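Local coordinates for protein sesquisabinene B synthase 2 (Santalum album, PDB 6A2A) that probably cyclises farnesyl diphosphate to the sesquiterpene sesquisabinene B, as a magnesium- or manganese-dependent member of the terpene synthase family, at residues 417-420 and 421-424; 472-476 and 477-481. One frame throughout, in Å; residues are numbered along the deposited sequence.

Interaction 1 (417-420 and 421-424)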
loop_
_atom_site.group_PDB
_atom_site.type_symbol
_atom_site.label_atom_id
_atom_site.label_comp_id
_atom_site.label_asym_id
_atom_site.label_seq_id
_atom_site.Cartn_x
_atom_site.Cartn_y
_atom_site.Cartn_z
ATOM N N ILE A 417 22.419 12.933 -10.013
ATOM C CA ILE A 417 21.897 11.760 -10.727
ATOM C C ILE A 417 21.038 10.897 -9.796
ATOM O O ILE A 417 20.247 10.108 -10.319
ATOM C CB ILE A 417 23.088 10.979 -11.317
ATOM C CG1 ILE A 417 22.651 9.953 -12.365
ATOM C CG2 ILE A 417 24.002 10.372 -10.285
ATOM C CD1 ILE A 417 22.110 10.603 -13.618
ATOM N N GLY A 418 21.237 10.972 -8.469
ATOM C CA GLY A 418 20.311 10.310 -7.501
ATOM C C GLY A 418 20.847 8.974 -6.970
ATOM O O GLY A 418 20.218 8.331 -6.159
ATOM N N PHE A 419 22.033 8.539 -7.383
ATOM C CA PHE A 419 22.539 7.238 -6.976
ATOM C C PHE A 419 23.109 7.239 -5.568
ATOM O O PHE A 419 22.961 6.260 -4.899
ATOM C CB PHE A 419 23.443 6.597 -8.030
ATOM C CG PHE A 419 22.584 6.033 -9.127
ATOM C CD1 PHE A 419 21.896 4.841 -8.956
ATOM C CD2 PHE A 419 22.338 6.768 -10.257
ATOM C CE1 PHE A 419 21.037 4.355 -9.929
ATOM C CE2 PHE A 419 21.502 6.277 -11.243
ATOM C CZ PHE A 419 20.826 5.078 -11.075
ATOM N N PRO A 420 23.689 8.340 -5.076
ATOM C CA PRO A 420 23.899 8.354 -3.601
ATOM C C PRO A 420 22.635 8.075 -2.787
ATOM O O PRO A 420 22.673 7.224 -1.891
ATOM C CB PRO A 420 24.496 9.723 -3.320
ATOM C CG PRO A 420 25.207 9.986 -4.609
ATOM C CD PRO A 420 24.276 9.510 -5.691
ATOM N N ASN A 421 21.542 8.698 -3.175
ATOM C CA ASN A 421 20.227 8.466 -2.552
ATOM C C ASN A 421 19.812 6.994 -2.677
ATOM O O ASN A 421 19.608 6.283 -1.672
ATOM C CB ASN A 421 19.200 9.392 -3.199
ATOM C CG ASN A 421 17.831 9.341 -2.559
ATOM O OD1 ASN A 421 17.496 8.380 -1.851
ATOM N ND2 ASN A 421 17.061 10.400 -2.817
ATOM N N LEU A 422 19.801 6.480 -3.917
ATOM C CA LEU A 422 19.344 5.115 -4.143
ATOM C C LEU A 422 20.282 4.113 -3.472
ATOM O O LEU A 422 19.798 3.144 -2.900
ATOM C CB LEU A 422 19.249 4.863 -5.650
ATOM C CG LEU A 422 18.063 5.555 -6.316
ATOM C CD1 LEU A 422 18.215 5.579 -7.817
ATOM C CD2 LEU A 422 16.772 4.897 -5.910
ATOM N N LEU A 423 21.592 4.327 -3.551
ATOM C CA LEU A 423 22.551 3.346 -2.983
ATOM C C LEU A 423 22.583 3.359 -1.450
ATOM O O LEU A 423 22.567 2.303 -0.804
ATOM C CB LEU A 423 23.954 3.550 -3.569
ATOM C CG LEU A 423 24.136 3.038 -5.002
ATOM C CD1 LEU A 423 25.479 3.498 -5.494
ATOM C CD2 LEU A 423 24.019 1.545 -5.127
ATOM N N VAL A 424 22.655 4.540 -0.842
ATOM C CA VAL A 424 22.615 4.623 0.599
ATOM C C VAL A 424 21.312 4.035 1.115
ATOM O O VAL A 424 21.323 3.278 2.114
ATOM C CB VAL A 424 22.811 6.058 1.079
ATOM C CG1 VAL A 424 22.505 6.206 2.554
ATOM C CG2 VAL A 424 24.190 6.574 0.704
#
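Phe419 and Leu422 meet one turn apart at the start of helix 419-430. The leucine comes over one face of the ring. Its CD1 lies 4.2 Å from the centroid of the Phe419 ring, 28° off the normal, which makes a CH-pi contact. The touch is displaced toward one side of the ring, where Leu422 CD1 is 3.7 Å from Phe419 CE1. Both side chains place CG anti to the carbonyl carbon (chi1 -77° for Phe419), and their axes run at a slant to one another. Ile417 CG1 sits at the edge of the same ring, in its plane. Leu423 takes a different course. Its CD1 keeps to the backbone end of the phenylalanine, 4.5 Å from Phe419 CB.

The backbone beneath is firmly tied. Gly418 is the N-cap, and its positive phi suits a residue without CB. Gly418 O accepts from Leu422 N at 2.9 Å, within the carbonyl plane, and Leu422 CG packs 3.5 Å from that same Gly418 O. Phe419 O takes Leu423 N at 2.7 Å, and Pro420 O takes Val424 N. Val424 CG2 also comes within 3.1 Å of Pro420 O. Pro420 has no N-H to offer, which costs nothing in a first helical turn.

Helices 447-462 and 521-535 supply Cys456 and Val528 against Phe419. Helix 299-321 lies against Leu422, and Asn421 ND2 reaches Gln387. The break at Gly418 between helices 406-416 and 419-430 is consistent with the kinked helix G of class I terpene synthases. The Phe419-Leu422 contact is apolar, while the carbonyls of the first turn are met by backbone N-H groups. This implies a helix start fixed by three main-chain hydrogen bonds, with its side chains packed by van der Waals contact against the surrounding helices.

Interaction 2 (472-476 and 477-481)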
loop_
_atom_site.group_PDB
_atom_site.type_symbol
_atom_site.label_atom_id
_atom_site.label_comp_id
_atom_site.label_asym_id
_atom_site.label_seq_id
_atom_site.Cartn_x
_atom_site.Cartn_y
_atom_site.Cartn_z
ATOM N N GLY A 472 23.758 23.282 -26.675
ATOM C CA GLY A 472 24.831 23.877 -25.838
ATOM C C GLY A 472 24.508 23.903 -24.350
ATOM O O GLY A 472 24.805 24.890 -23.672
ATOM N N ASP A 473 23.900 22.830 -23.842
ATOM C CA ASP A 473 23.695 22.687 -22.409
ATOM C C ASP A 473 25.086 22.531 -21.795
ATOM O O ASP A 473 25.773 21.520 -22.042
ATOM C CB ASP A 473 22.810 21.485 -22.096
ATOM C CG ASP A 473 22.543 21.338 -20.623
ATOM O OD1 ASP A 473 23.312 21.899 -19.790
ATOM O OD2 ASP A 473 21.572 20.620 -20.290
ATOM N N ASN A 474 25.502 23.575 -21.067
ATOM C CA ASN A 474 26.835 23.670 -20.460
ATOM C C ASN A 474 26.954 22.732 -19.263
ATOM O O ASN A 474 28.064 22.503 -18.799
ATOM C CB ASN A 474 27.161 25.091 -19.997
ATOM C CG ASN A 474 27.552 25.962 -21.172
ATOM O OD1 ASN A 474 28.185 25.463 -22.105
ATOM N ND2 ASN A 474 27.174 27.235 -21.143
ATOM N N LEU A 475 25.817 22.233 -18.759
ATOM C CA LEU A 475 25.822 21.476 -17.549
ATOM C C LEU A 475 25.662 20.002 -17.867
ATOM O O LEU A 475 24.848 19.353 -17.220
ATOM C CB LEU A 475 24.684 21.956 -16.631
ATOM C CG LEU A 475 24.738 23.424 -16.210
ATOM C CD1 LEU A 475 23.941 23.639 -14.918
ATOM C CD2 LEU A 475 26.158 23.900 -16.026
ATOM N N LYS A 476 26.447 19.503 -18.824
ATOM C CA LYS A 476 26.584 18.104 -19.033
ATOM C C LYS A 476 28.072 17.793 -19.265
ATOM O O LYS A 476 28.808 18.666 -19.657
ATOM C CB LYS A 476 25.731 17.694 -20.244
ATOM C CG LYS A 476 24.227 17.833 -20.080
ATOM C CD LYS A 476 23.611 16.717 -19.278
ATOM C CE LYS A 476 22.137 16.920 -18.974
ATOM N NZ LYS A 476 21.914 17.243 -17.543
ATOM N N SER A 477 28.481 16.572 -18.969
ATOM C CA SER A 477 29.867 16.154 -19.041
ATOM C C SER A 477 30.680 16.566 -20.273
ATOM O O SER A 477 31.688 17.170 -20.159
ATOM C CB SER A 477 29.987 14.637 -18.836
ATOM O OG SER A 477 29.458 14.209 -17.633
ATOM N N ILE A 478 30.218 16.183 -21.437
ATOM C CA ILE A 478 30.940 16.489 -22.652
ATOM C C ILE A 478 31.150 17.989 -22.823
ATOM O O ILE A 478 32.231 18.407 -22.978
ATOM C CB ILE A 478 30.268 15.892 -23.888
ATOM C CG1 ILE A 478 30.203 14.383 -23.789
ATOM C CG2 ILE A 478 31.035 16.248 -25.134
ATOM C CD1 ILE A 478 29.258 13.745 -24.754
ATOM N N GLN A 479 30.089 18.768 -22.725
ATOM C CA GLN A 479 30.165 20.199 -22.889
ATOM C C GLN A 479 31.071 20.839 -21.875
ATOM O O GLN A 479 31.829 21.699 -22.208
ATOM C CB GLN A 479 28.793 20.866 -22.905
ATOM C CG GLN A 479 28.805 22.320 -23.336
ATOM C CD GLN A 479 29.287 22.545 -24.752
ATOM O OE1 GLN A 479 28.811 21.941 -25.674
ATOM N NE2 GLN A 479 30.247 23.404 -24.903
ATOM N N CYS A 480 31.009 20.387 -20.641
ATOM C CA CYS A 480 31.880 20.914 -19.620
ATOM C C CYS A 480 33.343 20.720 -19.985
ATOM O O CYS A 480 34.126 21.581 -19.787
ATOM C CB CYS A 480 31.640 20.239 -18.277
ATOM S SG CYS A 480 30.212 20.799 -17.429
ATOM N N TYR A 481 33.687 19.545 -20.455
ATOM C CA TYR A 481 35.039 19.255 -20.848
ATOM C C TYR A 481 35.408 20.048 -22.094
ATOM O O TYR A 481 36.479 20.544 -22.185
ATOM C CB TYR A 481 35.269 17.786 -21.068
ATOM C CG TYR A 481 36.701 17.470 -21.354
ATOM C CD1 TYR A 481 37.621 17.426 -20.358
ATOM C CD2 TYR A 481 37.123 17.241 -22.631
ATOM C CE1 TYR A 481 38.930 17.149 -20.618
ATOM C CE2 TYR A 481 38.432 16.967 -22.909
ATOM C CZ TYR A 481 39.326 16.919 -21.901
ATOM O OH TYR A 481 40.605 16.641 -22.179
#
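Cys480 and Gln479 carry the close part of this contact, where the loop 472-476 turns into helix 477-485. Lys476 is the N-cap. Its O receives Cys480 N at 3.0 Å, with the donor almost in line with the carbonyl bond (169°). The thiol of Cys480 presses back on the loop, with SG 3.1 Å from Asn474 O. Gln479 CB lies 3.2 Å from Asp473 O. With CG anti to the backbone N (chi1 -169°), Gln479 CG lies 3.4 Å from Asn474 OD1. The bend at chi2 then turns the amide.

The two amides cross at a slant, their planes 63° apart. They do not pair directly, since Gln479 NE2 stays 4.0 Å from Asn474 OD1. Asn483, one turn further along the helix, joins them instead. Its OD1 accepts from Gln479 NE2, and its ND2 donates to Asn474 OD1.

The loop side is slacker. Gly472 is poorly ordered, and its CA comes no nearer than 4.4 Å to Gln479 OE1. Asp473 turns its carboxylate to its own loop, where OD1 accepts Leu475 N at 2.7 Å, out of the carboxylate plane. The Lys476 side chain leads away from the helix toward Asp461. Ser477 is buried in contrast, and its OG bonds to Asp461 OD2. Ile478 packs on helix 489-510, and Cys480 on Tyr409 of helix 406-416.

Together these features describe an Asx turn at Asp473 that leads through the Lys476 N-cap into a short helix. In the metal-binding domain of this terpene synthase, Leu475 lies near Glu394 and Lys476 near Asn460, two residues known to bind magnesium.

How the interactions relate
Interactions 1 and 2 follow in series along the chain. Their centres are 22 Å apart and their nearest atoms about 8 Å, so they do not touch. Helix 447-462 connects them: Ile417 and Phe419 pack on it from one contact, Lys476 and Ser477 from the other. It also carries Asn460, a magnesium ligand. The side chains of Phe419 and Lys476 lie about 7 Å and 6 Å from that of Asn460. Gly418 is about 9 Å from the Asp316 side chain, while Leu475 comes about 4 Å from that of Glu394. Interaction 1 approaches the metal site through Ile417, which touches Asn460. Interaction 2 approaches it through Leu475 and Lys476. No metal is bound in this chain.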